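Local coordinates for immunity protein (PDB 4Q7O), which protects Neisseria meningitidis cells from contact-dependent growth inhibition, as an immunity protein against the cognate CDI toxin, at the interface of chains A and B. Sequence-based numbering; all coordinates share one arbitrary frame. Chains: chain A/B, Immunity protein.

The interface of chains A and B. Residues chain A 20, 22, 76, 98; chain B 7, 9-10, 13, 17.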
loop_
_atom_site.group_PDB
_atom_site.type_symbol
_atom_site.label_atom_id
_atom_site.label_comp_id
_atom_site.label_asym_id
_atom_site.label_seq_id
_atom_site.Cartn_x
_atom_site.Cartn_y
_atom_site.Cartn_z
ATOM N N ASN A 20 -10.206 -7.431 -4.994
ATOM C CA ASN A 20 -8.770 -7.719 -5.043
ATOM C C ASN A 20 -7.982 -6.639 -5.788
ATOM O O ASN A 20 -6.992 -6.925 -6.454
ATOM C CB ASN A 20 -8.476 -9.113 -5.626
ATOM C CG ASN A 20 -8.908 -10.241 -4.705
ATOM O OD1 ASN A 20 -9.133 -10.032 -3.518
ATOM N ND2 ASN A 20 -9.014 -11.447 -5.250
ATOM N N PHE A 22 -6.259 -3.978 -4.436
ATOM C CA PHE A 22 -5.656 -3.338 -3.282
ATOM C C PHE A 22 -4.947 -2.032 -3.604
ATOM O O PHE A 22 -4.977 -1.091 -2.804
ATOM C CB PHE A 22 -4.721 -4.323 -2.592
ATOM C CG PHE A 22 -5.366 -5.645 -2.312
ATOM C CD1 PHE A 22 -6.487 -5.719 -1.505
ATOM C CD2 PHE A 22 -4.861 -6.812 -2.855
ATOM C CE1 PHE A 22 -7.095 -6.933 -1.246
ATOM C CE2 PHE A 22 -5.465 -8.029 -2.602
ATOM C CZ PHE A 22 -6.585 -8.087 -1.795
ATOM N N ASN A 76 -0.414 -6.711 -13.499
ATOM C CA ASN A 76 -1.750 -7.236 -13.250
ATOM C C ASN A 76 -2.794 -6.336 -13.917
ATOM O O ASN A 76 -2.887 -5.145 -13.614
ATOM C CB ASN A 76 -1.968 -7.291 -11.739
ATOM C CG ASN A 76 -3.324 -7.829 -11.348
ATOM O OD1 ASN A 76 -4.061 -8.382 -12.161
ATOM N ND2 ASN A 76 -3.663 -7.665 -10.075
ATOM N N GLU A 98 4.427 -0.930 -7.115
ATOM C CA GLU A 98 3.318 -1.864 -7.069
ATOM C C GLU A 98 2.282 -1.348 -8.067
ATOM O O GLU A 98 1.865 -0.194 -7.987
ATOM C CB GLU A 98 2.761 -1.930 -5.647
ATOM C CG GLU A 98 1.584 -2.851 -5.515
ATOM C CD GLU A 98 1.165 -3.082 -4.072
ATOM O OE1 GLU A 98 1.809 -2.538 -3.149
ATOM O OE2 GLU A 98 0.186 -3.816 -3.862
ATOM N N ASN B 7 -2.394 -10.283 -6.868
ATOM C CA ASN B 7 -1.722 -10.134 -5.581
ATOM C C ASN B 7 -1.986 -11.350 -4.684
ATOM O O ASN B 7 -3.142 -11.697 -4.438
ATOM C CB ASN B 7 -2.205 -8.839 -4.901
ATOM C CG ASN B 7 -1.243 -8.323 -3.836
ATOM O OD1 ASN B 7 -0.834 -9.057 -2.941
ATOM N ND2 ASN B 7 -0.900 -7.037 -3.919
ATOM N N PHE B 9 -1.164 -11.504 -1.488
ATOM C CA PHE B 9 -1.293 -11.091 -0.092
ATOM C C PHE B 9 -2.722 -10.700 0.249
ATOM O O PHE B 9 -3.001 -9.584 0.685
ATOM C CB PHE B 9 -0.296 -9.977 0.235
ATOM C CG PHE B 9 1.128 -10.442 0.221
ATOM C CD1 PHE B 9 1.610 -11.255 1.240
ATOM C CD2 PHE B 9 1.974 -10.117 -0.830
ATOM C CE1 PHE B 9 2.927 -11.719 1.227
ATOM C CE2 PHE B 9 3.290 -10.569 -0.843
ATOM C CZ PHE B 9 3.765 -11.370 0.188
ATOM N N LEU B 10 -3.627 -11.649 0.070
ATOM C CA LEU B 10 -5.047 -11.360 0.192
ATOM C C LEU B 10 -5.419 -10.934 1.606
ATOM O O LEU B 10 -6.042 -9.890 1.812
ATOM C CB LEU B 10 -5.879 -12.570 -0.239
ATOM C CG LEU B 10 -5.656 -13.017 -1.688
ATOM C CD1 LEU B 10 -6.516 -14.225 -2.022
ATOM C CD2 LEU B 10 -5.940 -11.879 -2.656
ATOM N N ASN B 13 -3.297 -7.687 2.866
ATOM C CA ASN B 13 -3.793 -6.432 2.329
ATOM C C ASN B 13 -5.090 -6.010 2.985
ATOM O O ASN B 13 -5.277 -4.841 3.293
ATOM C CB ASN B 13 -3.992 -6.518 0.807
ATOM C CG ASN B 13 -2.740 -6.169 0.035
ATOM O OD1 ASN B 13 -2.347 -4.998 -0.037
ATOM N ND2 ASN B 13 -2.126 -7.171 -0.581
ATOM N N ILE B 17 -4.807 -2.522 4.944
ATOM C CA ILE B 17 -5.586 -1.434 4.366
ATOM C C ILE B 17 -6.674 -0.971 5.329
ATOM O O ILE B 17 -6.866 0.229 5.535
ATOM C CB ILE B 17 -6.179 -1.829 2.991
ATOM C CG1 ILE B 17 -5.051 -1.942 1.962
ATOM C CG2 ILE B 17 -7.240 -0.827 2.530
ATOM C CD1 ILE B 17 -5.477 -2.626 0.685
HETATM O O HOH W 1 0.063 -4.908 -1.501
HETATM O O HOH W 2 -4.392 -7.938 -7.149
#
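The ring of A:Phe22, at the start of helix 22-34, is sandwiched between B:Asn13 of helix 10-18 and A:Asn20 of its own chain. Over the centre of one face sits B:Asn13 CB, 3.5 Å from A:Phe22 CD1 in a CH-pi contact, and the amide of B:Asn13 continues the stack, its plane within 2° of the ring's. The opposite face carries A:Asn20 CA, displaced toward the rim. At the edge, in the ring plane, come B:Asn7 CB and the methyl B:Leu10 CD2, which also touches the side-chain amide of A:Asn20. B:Ile17 adds to the apolar patch, its CD1 3.8 Å from A:Phe22 CB.

The stacked amide is fixed within chain B: B:Asn13 ND2 hydrogen-bonds to B:Phe9 O at 2.9 Å, reaching it from above the carbonyl plane. B:Asn7, its CG anti to the backbone N (chi1 -159°), turns OD1 toward B:Phe9 N, a bond in the plane of its own side-chain carbonyl that should steady this N-terminal stretch beside the ring.

Water joins the chains on either side of B:Asn7. Water 2 links A:Asn20 O to B:Asn7 N. The extended A:Glu98 brings its carboxylate OE2 to 2.6 Å from water 1, and this water lies 2.8 Å from B:Asn13 OD1. The patch is part of an interface without exact two-fold symmetry, and the structure alone does not show whether this dimer forms in the cell. Carboxylate and amide planes of A:Glu98 and B:Asn7 stand 50° apart, with A:Glu98 OE2 3.4 Å from B:Asn7 ND2.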